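Local coordinates for M157 (PDB 2NYK), which serves as a mouse cytomegalovirus ligand for Ly49 receptors of natural killer cells and is related in fold to MHC class I molecules, at residues Y10-D15 against I160-R165; R45-W50 against K61-V66. The protein carries 1 engineered substitution. All coordinates share one frame; numbering follows the deposited sequence.

Contact 1. Residues Y10-D15 against I160-R165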
ATOM      1  N   TYR A  10      17.886 -11.791 -20.809  1.00 43.91           N
ATOM      2  CA  TYR A  10      16.977 -12.844 -21.253  1.00 41.89           C
ATOM      3  C   TYR A  10      16.087 -13.395 -20.122  1.00 40.38           C
ATOM      4  O   TYR A  10      14.864 -13.468 -20.263  1.00 39.57           O
ATOM      5  CB  TYR A  10      17.803 -13.961 -21.910  1.00 42.40           C
ATOM      6  CG  TYR A  10      17.117 -15.296 -22.034  1.00 42.56           C
ATOM      7  CD1 TYR A  10      15.907 -15.415 -22.711  1.00 43.17           C
ATOM      8  CD2 TYR A  10      17.693 -16.446 -21.493  1.00 42.42           C
ATOM      9  CE1 TYR A  10      15.277 -16.642 -22.838  1.00 44.11           C
ATOM     10  CE2 TYR A  10      17.073 -17.674 -21.611  1.00 43.62           C
ATOM     11  CZ  TYR A  10      15.860 -17.766 -22.285  1.00 44.60           C
ATOM     12  OH  TYR A  10      15.229 -18.987 -22.425  1.00 46.53           O
ATOM     13  N   ILE A  11      16.715 -13.777 -19.014  1.00 38.63           N
ATOM     14  CA  ILE A  11      16.002 -14.326 -17.863  1.00 37.52           C
ATOM     15  C   ILE A  11      15.128 -13.270 -17.171  1.00 36.01           C
ATOM     16  O   ILE A  11      14.012 -13.572 -16.750  1.00 35.46           O
ATOM     17  CB  ILE A  11      16.970 -15.007 -16.859  1.00 37.60           C
ATOM     18  CG1 ILE A  11      17.721 -16.163 -17.543  1.00 38.80           C
ATOM     19  CG2 ILE A  11      16.224 -15.495 -15.614  1.00 38.45           C
ATOM     20  CD1 ILE A  11      18.877 -16.745 -16.720  1.00 40.61           C
ATOM     21  N   VAL A  12      15.633 -12.039 -17.065  1.00 34.84           N
ATOM     22  CA  VAL A  12      14.870 -10.932 -16.482  1.00 33.46           C
ATOM     23  C   VAL A  12      13.544 -10.765 -17.233  1.00 33.29           C
ATOM     24  O   VAL A  12      12.498 -10.573 -16.609  1.00 33.13           O
ATOM     25  CB  VAL A  12      15.682  -9.598 -16.472  1.00 33.78           C
ATOM     26  CG1 VAL A  12      14.825  -8.419 -15.988  1.00 32.31           C
ATOM     27  CG2 VAL A  12      16.932  -9.729 -15.594  1.00 32.91           C
ATOM     28  N   ASN A  13      13.599 -10.879 -18.563  1.00 32.21           N
ATOM     29  CA  ASN A  13      12.424 -10.730 -19.424  1.00 32.20           C
ATOM     30  C   ASN A  13      11.339 -11.759 -19.115  1.00 31.47           C
ATOM     31  O   ASN A  13      10.160 -11.426 -18.972  1.00 29.98           O
ATOM     32  CB  ASN A  13      12.818 -10.809 -20.907  1.00 32.05           C
ATOM     33  CG  ASN A  13      13.454  -9.520 -21.429  1.00 34.74           C
ATOM     34  OD1 ASN A  13      14.118  -9.526 -22.475  1.00 36.71           O
ATOM     35  ND2 ASN A  13      13.249  -8.416 -20.720  1.00 35.48           N
ATOM     36  N   MET A  14      11.756 -13.010 -19.007  1.00 30.95           N
ATOM     37  CA  MET A  14      10.843 -14.085 -18.698  1.00 31.55           C
ATOM     38  C   MET A  14      10.231 -13.928 -17.321  1.00 30.49           C
ATOM     39  O   MET A  14       9.053 -14.204 -17.148  1.00 30.38           O
ATOM     40  CB  MET A  14      11.550 -15.427 -18.796  1.00 31.79           C
ATOM     41  CG  MET A  14      11.918 -15.785 -20.216  1.00 35.32           C
ATOM     42  SD  MET A  14      12.172 -17.541 -20.299  1.00 43.72           S
ATOM     43  CE  MET A  14      12.050 -17.783 -22.107  1.00 41.78           C
ATOM     44  N   ASP A  15      11.043 -13.521 -16.350  1.00 30.82           N
ATOM     45  CA  ASP A  15      10.567 -13.270 -14.988  1.00 31.65           C
ATOM     46  C   ASP A  15       9.634 -12.058 -14.891  1.00 30.77           C
ATOM     47  O   ASP A  15       8.685 -12.059 -14.101  1.00 31.17           O
ATOM     48  CB  ASP A  15      11.747 -13.117 -14.023  1.00 32.67           C
ATOM     49  CG  ASP A  15      12.552 -14.400 -13.869  1.00 36.10           C
ATOM     50  OD1 ASP A  15      11.988 -15.504 -14.063  1.00 38.90           O
ATOM     51  OD2 ASP A  15      13.757 -14.301 -13.561  1.00 40.22           O
ATOM     52  N   ILE A 160       6.714  -1.080 -16.606  1.00 23.06           N
ATOM     53  CA  ILE A 160       6.275  -1.045 -15.194  1.00 22.70           C
ATOM     54  C   ILE A 160       6.673  -2.310 -14.439  1.00 22.49           C
ATOM     55  O   ILE A 160       7.271  -2.237 -13.366  1.00 22.10           O
ATOM     56  CB  ILE A 160       4.753  -0.775 -15.077  1.00 21.77           C
ATOM     57  CG1 ILE A 160       4.391   0.594 -15.719  1.00 23.73           C
ATOM     58  CG2 ILE A 160       4.338  -0.757 -13.619  1.00 23.42           C
ATOM     59  CD1 ILE A 160       2.861   0.796 -15.980  1.00 19.81           C
ATOM     60  N   LYS A 161       6.343  -3.470 -15.001  1.00 22.69           N
ATOM     61  CA  LYS A 161       6.715  -4.759 -14.414  1.00 22.83           C
ATOM     62  C   LYS A 161       8.221  -4.891 -14.255  1.00 23.35           C
ATOM     63  O   LYS A 161       8.704  -5.295 -13.201  1.00 22.45           O
ATOM     64  CB  LYS A 161       6.157  -5.910 -15.259  1.00 22.23           C
ATOM     65  CG  LYS A 161       4.621  -5.980 -15.292  1.00 22.89           C
ATOM     66  CD  LYS A 161       4.112  -7.329 -15.815  1.00 22.13           C
ATOM     67  CE  LYS A 161       4.054  -8.389 -14.701  1.00 22.05           C
ATOM     68  NZ  LYS A 161       3.734  -9.729 -15.297  1.00 20.69           N
ATOM     69  N   ASN A 162       8.966  -4.486 -15.278  1.00 24.33           N
ATOM     70  CA  ASN A 162      10.435  -4.528 -15.217  1.00 25.77           C
ATOM     71  C   ASN A 162      10.981  -3.659 -14.081  1.00 25.51           C
ATOM     72  O   ASN A 162      11.867  -4.065 -13.337  1.00 25.18           O
ATOM     73  CB  ASN A 162      11.056  -4.135 -16.563  1.00 25.33           C
ATOM     74  CG  ASN A 162      12.582  -4.047 -16.506  1.00 28.27           C
ATOM     75  OD1 ASN A 162      13.140  -2.958 -16.363  1.00 28.65           O
ATOM     76  ND2 ASN A 162      13.253  -5.192 -16.614  1.00 24.86           N
ATOM     77  N   ARG A 163      10.402  -2.472 -13.946  1.00 26.52           N
ATOM     78  CA  ARG A 163      10.785  -1.509 -12.905  1.00 26.52           C
ATOM     79  C   ARG A 163      10.429  -1.957 -11.486  1.00 26.48           C
ATOM     80  O   ARG A 163      11.195  -1.701 -10.543  1.00 27.59           O
ATOM     81  CB  ARG A 163      10.126  -0.152 -13.178  1.00 26.75           C
ATOM     82  CG  ARG A 163      10.802   0.647 -14.228  1.00 29.26           C
ATOM     83  CD  ARG A 163       9.907   1.786 -14.787  1.00 33.06           C
ATOM     84  NE  ARG A 163       9.473   2.739 -13.767  1.00 32.81           N
ATOM     85  CZ  ARG A 163      10.294   3.396 -12.954  1.00 37.29           C
ATOM     86  NH1 ARG A 163      11.609   3.207 -13.022  1.00 38.13           N
ATOM     87  NH2 ARG A 163       9.803   4.248 -12.062  1.00 38.58           N
ATOM     88  N   TRP A 164       9.287  -2.629 -11.334  1.00 25.13           N
ATOM     89  CA  TRP A 164       8.738  -2.937 -10.003  1.00 25.85           C
ATOM     90  C   TRP A 164       8.839  -4.369  -9.508  1.00 26.07           C
ATOM     91  O   TRP A 164       8.717  -4.606  -8.307  1.00 26.23           O
ATOM     92  CB  TRP A 164       7.272  -2.489  -9.926  1.00 24.79           C
ATOM     93  CG  TRP A 164       7.184  -0.978  -9.892  1.00 25.27           C
ATOM     94  CD1 TRP A 164       7.144  -0.117 -10.962  1.00 22.17           C
ATOM     95  CD2 TRP A 164       7.125  -0.173  -8.721  1.00 23.11           C
ATOM     96  NE1 TRP A 164       7.070   1.181 -10.516  1.00 22.33           N
ATOM     97  CE2 TRP A 164       7.067   1.168  -9.139  1.00 24.49           C
ATOM     98  CE3 TRP A 164       7.115  -0.462  -7.348  1.00 25.78           C
ATOM     99  CZ2 TRP A 164       6.990   2.230  -8.224  1.00 25.20           C
ATOM    100  CZ3 TRP A 164       7.066   0.586  -6.452  1.00 24.93           C
ATOM    101  CH2 TRP A 164       7.003   1.911  -6.891  1.00 23.69           C
ATOM    102  N   ARG A 165       9.036  -5.328 -10.408  1.00 26.32           N
ATOM    103  CA  ARG A 165       9.032  -6.729 -10.013  1.00 27.17           C
ATOM    104  C   ARG A 165       9.886  -7.026  -8.773  1.00 27.61           C
ATOM    105  O   ARG A 165       9.399  -7.596  -7.824  1.00 28.60           O
ATOM    106  CB  ARG A 165       9.470  -7.639 -11.163  1.00 26.79           C
ATOM    107  CG  ARG A 165       9.668  -9.055 -10.699  1.00 26.16           C
ATOM    108  CD  ARG A 165       9.779 -10.035 -11.858  1.00 26.80           C
ATOM    109  NE  ARG A 165      10.961  -9.822 -12.690  1.00 29.03           N
ATOM    110  CZ  ARG A 165      12.203 -10.203 -12.373  1.00 31.93           C
ATOM    111  NH1 ARG A 165      12.448 -10.806 -11.219  1.00 30.85           N
ATOM    112  NH2 ARG A 165      13.201  -9.995 -13.232  1.00 32.38           N
TER
HETATM  113  O   HOH W   1      15.012 -12.180 -12.723  1.00 48.63           O
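R165 lays its guanidinium against D15 and V12. The D15 CB sits over the centre of one face of that group, 3.4 Å from R165 CZ. V12 CG1 comes to its edge in the plane, 3.6 Å from R165 NH2. R165 CD packs on the carbonyl of D15, with D15 O at 3.2 Å. The R165 chain starts extended and bends at chi3 (65°), which turns the flat group over D15 CB.

V12 also meets N162. Its CG1 lies 3.6 Å from N162 ND2. V12 CG1 is anti to the backbone N (chi1 174°), and this branch touches both partners.

The two segments belong to helix 9-18 and helix 157-173. The axes of these two segments run nearly perpendicular, 99° apart and 10.2 Å at closest approach. Helix 157-173 lies across the antiparallel sheet of the MHC class I-like platform. The N-terminal helix crosses it at the surface, against N162 and R165, while I160, K161 and W164 of the same helix 157-173 touch the strands of the sheet.

A water bridges D15 and R165. It donates to D15 OD2 at 2.6 Å and accepts from R165 NH2 at 2.9 Å. The direct gap from D15 OD2 to R165 NH2 is 4.4 Å, with the oxygen well out of the guanidinium plane. D16 takes the stronger polar role: it forms a salt bridge with R165 NE and a hydrogen bond with N162 ND2. Q169 accepts from R165 NH1.

Contact 2. Residues R45-W50 against K61-V66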
ATOM      1  N   ARG A  45      -0.255  -0.937   1.632  1.00 22.36           N
ATOM      2  CA  ARG A  45      -0.118   0.489   1.935  1.00 22.17           C
ATOM      3  C   ARG A  45       0.694   1.156   0.834  1.00 20.59           C
ATOM      4  O   ARG A  45       1.384   0.478   0.085  1.00 20.85           O
ATOM      5  CB  ARG A  45       0.628   0.689   3.271  1.00 23.30           C
ATOM      6  CG  ARG A  45       0.341  -0.367   4.352  1.00 27.65           C
ATOM      7  CD  ARG A  45      -1.084  -0.335   4.918  1.00 31.40           C
ATOM      8  NE  ARG A  45      -1.439   0.970   5.494  1.00 34.97           N
ATOM      9  CZ  ARG A  45      -1.202   1.382   6.750  1.00 38.25           C
ATOM     10  NH1 ARG A  45      -0.581   0.614   7.657  1.00 36.66           N
ATOM     11  NH2 ARG A  45      -1.592   2.608   7.102  1.00 38.40           N
ATOM     12  N   PRO A  46       0.590   2.483   0.705  1.00 20.28           N
ATOM     13  CA  PRO A  46       1.370   3.158  -0.307  1.00 21.35           C
ATOM     14  C   PRO A  46       2.871   3.051  -0.093  1.00 20.74           C
ATOM     15  O   PRO A  46       3.371   3.105   1.039  1.00 21.33           O
ATOM     16  CB  PRO A  46       0.924   4.618  -0.193  1.00 21.02           C
ATOM     17  CG  PRO A  46      -0.511   4.516   0.351  1.00 22.11           C
ATOM     18  CD  PRO A  46      -0.355   3.401   1.379  1.00 21.89           C
ATOM     19  N   VAL A  47       3.577   2.909  -1.196  1.00 20.39           N
ATOM     20  CA  VAL A  47       5.051   2.843  -1.148  1.00 20.99           C
ATOM     21  C   VAL A  47       5.697   4.087  -1.796  1.00 21.63           C
ATOM     22  O   VAL A  47       6.925   4.283  -1.733  1.00 21.41           O
ATOM     23  CB  VAL A  47       5.570   1.538  -1.786  1.00 20.65           C
ATOM     24  CG1 VAL A  47       5.176   0.331  -0.906  1.00 16.02           C
ATOM     25  CG2 VAL A  47       5.062   1.383  -3.196  1.00 20.78           C
ATOM     26  N   VAL A  48       4.853   4.920  -2.404  1.00 22.17           N
ATOM     27  CA  VAL A  48       5.274   6.210  -2.990  1.00 22.68           C
ATOM     28  C   VAL A  48       4.171   7.224  -2.737  1.00 24.19           C
ATOM     29  O   VAL A  48       2.999   6.973  -3.077  1.00 23.45           O
ATOM     30  CB  VAL A  48       5.507   6.117  -4.542  1.00 23.19           C
ATOM     31  CG1 VAL A  48       6.003   7.499  -5.086  1.00 22.85           C
ATOM     32  CG2 VAL A  48       6.518   5.042  -4.889  1.00 21.24           C
ATOM     33  N   VAL A  49       4.529   8.361  -2.127  1.00 25.21           N
ATOM     34  CA  VAL A  49       3.555   9.391  -1.748  1.00 27.46           C
ATOM     35  C   VAL A  49       4.029  10.789  -2.189  1.00 29.87           C
ATOM     36  O   VAL A  49       5.139  11.191  -1.843  1.00 29.15           O
ATOM     37  CB  VAL A  49       3.309   9.425  -0.210  1.00 27.80           C
ATOM     38  CG1 VAL A  49       2.349  10.562   0.163  1.00 27.80           C
ATOM     39  CG2 VAL A  49       2.744   8.073   0.294  1.00 27.26           C
ATOM     40  N   TRP A  50       3.187  11.498  -2.951  1.00 31.71           N
ATOM     41  CA  TRP A  50       3.420  12.910  -3.296  1.00 34.75           C
ATOM     42  C   TRP A  50       2.408  13.749  -2.546  1.00 36.72           C
ATOM     43  O   TRP A  50       1.222  13.734  -2.882  1.00 36.46           O
ATOM     44  CB  TRP A  50       3.197  13.169  -4.784  1.00 35.29           C
ATOM     45  CG  TRP A  50       4.297  12.812  -5.691  1.00 36.23           C
ATOM     46  CD1 TRP A  50       5.326  13.618  -6.070  1.00 36.43           C
ATOM     47  CD2 TRP A  50       4.457  11.579  -6.416  1.00 38.09           C
ATOM     48  NE1 TRP A  50       6.134  12.960  -6.953  1.00 37.76           N
ATOM     49  CE2 TRP A  50       5.627  11.706  -7.188  1.00 38.81           C
ATOM     50  CE3 TRP A  50       3.739  10.370  -6.464  1.00 39.28           C
ATOM     51  CZ2 TRP A  50       6.107  10.664  -8.006  1.00 38.86           C
ATOM     52  CZ3 TRP A  50       4.202   9.349  -7.291  1.00 39.05           C
ATOM     53  CH2 TRP A  50       5.381   9.498  -8.044  1.00 39.26           C
ATOM     54  N   LYS A  61      12.523   2.825   0.332  1.00 28.24           N
ATOM     55  CA  LYS A  61      13.954   2.585   0.104  1.00 29.54           C
ATOM     56  C   LYS A  61      14.241   1.487  -0.902  1.00 28.66           C
ATOM     57  O   LYS A  61      15.281   1.512  -1.532  1.00 27.94           O
ATOM     58  CB  LYS A  61      14.684   2.269   1.430  1.00 29.67           C
ATOM     59  CG  LYS A  61      14.604   3.379   2.476  1.00 35.06           C
ATOM     60  CD  LYS A  61      15.244   4.683   2.006  1.00 42.31           C
ATOM     61  CE  LYS A  61      15.116   5.798   3.048  1.00 46.86           C
ATOM     62  NZ  LYS A  61      15.508   5.351   4.436  1.00 49.98           N
ATOM     63  N   ILE A  62      13.355   0.492  -1.013  1.00 28.04           N
ATOM     64  CA  ILE A  62      13.588  -0.595  -1.967  1.00 28.42           C
ATOM     65  C   ILE A  62      12.772  -0.396  -3.244  1.00 28.28           C
ATOM     66  O   ILE A  62      12.652  -1.312  -4.067  1.00 27.71           O
ATOM     67  CB  ILE A  62      13.294  -2.001  -1.355  1.00 29.15           C
ATOM     68  CG1 ILE A  62      11.827  -2.102  -0.901  1.00 29.36           C
ATOM     69  CG2 ILE A  62      14.273  -2.308  -0.205  1.00 30.25           C
ATOM     70  CD1 ILE A  62      11.447  -3.472  -0.361  1.00 31.86           C
ATOM     71  N   CYS A  63      12.185   0.793  -3.377  1.00 28.33           N
ATOM     72  CA  CYS A  63      11.401   1.162  -4.559  1.00 28.82           C
ATOM     73  C   CYS A  63      12.319   1.702  -5.667  1.00 29.62           C
ATOM     74  O   CYS A  63      13.384   2.244  -5.378  1.00 28.29           O
ATOM     75  CB  CYS A  63      10.339   2.220  -4.205  1.00 28.74           C
ATOM     76  SG  CYS A  63       8.931   1.559  -3.276  1.00 28.08           S
ATOM     77  N   PRO A  64      11.909   1.541  -6.945  1.00 30.50           N
ATOM     78  CA  PRO A  64      12.688   2.160  -8.006  1.00 31.48           C
ATOM     79  C   PRO A  64      12.556   3.680  -7.919  1.00 33.01           C
ATOM     80  O   PRO A  64      11.594   4.189  -7.331  1.00 32.14           O
ATOM     81  CB  PRO A  64      12.023   1.628  -9.283  1.00 31.22           C
ATOM     82  CG  PRO A  64      10.615   1.350  -8.883  1.00 30.02           C
ATOM     83  CD  PRO A  64      10.745   0.797  -7.482  1.00 30.20           C
ATOM     84  N   ASP A  65      13.509   4.413  -8.469  1.00 35.42           N
ATOM     85  CA  ASP A  65      13.351   5.866  -8.458  1.00 37.96           C
ATOM     86  C   ASP A  65      12.219   6.235  -9.405  1.00 38.10           C
ATOM     87  O   ASP A  65      12.083   5.647 -10.469  1.00 38.29           O
ATOM     88  CB  ASP A  65      14.637   6.585  -8.857  1.00 39.38           C
ATOM     89  CG  ASP A  65      14.487   8.101  -8.800  1.00 43.21           C
ATOM     90  OD1 ASP A  65      14.141   8.619  -7.708  1.00 47.70           O
ATOM     91  OD2 ASP A  65      14.684   8.763  -9.847  1.00 47.47           O
ATOM     92  N   VAL A  66      11.384   7.183  -8.996  1.00 38.91           N
ATOM     93  CA  VAL A  66      10.313   7.678  -9.858  1.00 39.07           C
ATOM     94  C   VAL A  66      10.564   9.158 -10.132  1.00 39.45           C
ATOM     95  O   VAL A  66      10.295  10.026  -9.278  1.00 39.99           O
ATOM     96  CB  VAL A  66       8.889   7.416  -9.254  1.00 39.71           C
ATOM     97  CG1 VAL A  66       7.790   7.888 -10.219  1.00 39.54           C
ATOM     98  CG2 VAL A  66       8.707   5.921  -8.911  1.00 38.16           C
TER
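W50 and V66 meet at one end of this contact, V47 and C63 at the other. The indole of W50 presents its edge. V66 CG1 lies in the ring plane, 3.6 Å from W50 CH2 and 3.9 Å from W50 CZ2. The two side chains cross at about a right angle.

C63 can be followed outward. Its CB points toward the strand and carries SG, which is anti to the carbonyl carbon (chi1 -74°). SG reaches V47 CB at 3.7 Å and V47 CG2 at 3.9 Å. The backbone V47 O is also 3.7 Å from C63 SG. On its other bond the sulfur joins C60 in a disulfide, so the tip is tied back to the end of strand 58-59.

V47 and V48 both face I39 in a classic beta bulge in strand 46-51, the strand next to the outermost one of the platform sheet. The chain turns a corner at V47. Around W50, Y73 of helix 71-90 meets the ring with planes about 70° apart, and R37 makes a cation-pi contact.

The side chains that meet across this contact are apolar, one of them carrying a disulfide sulfur. Its cohesion therefore rests on van der Waals packing, with the covalent S-S link limiting how far C63 can move.

From the N terminus, helix 9-18 comes first, and its residues 10-15 are met by 160-165, which closes the long loop of contact 1. Strand 46-51 follows within that loop. Residues 61-66, just after strand 58-59, return to it and close the short loop of contact 2. The short loop thus lies wholly within the long one; the two do not cross. Their centres are 18 Å apart, yet they touch. R163 NH2 probably hydrogen-bonds D65 O at 3.1 Å, and W164 CE2 packs on P64 CG at 3.6 Å. Helix 157-173 thereby joins the N-terminal helix, the 61-66 loop and the platform sheet.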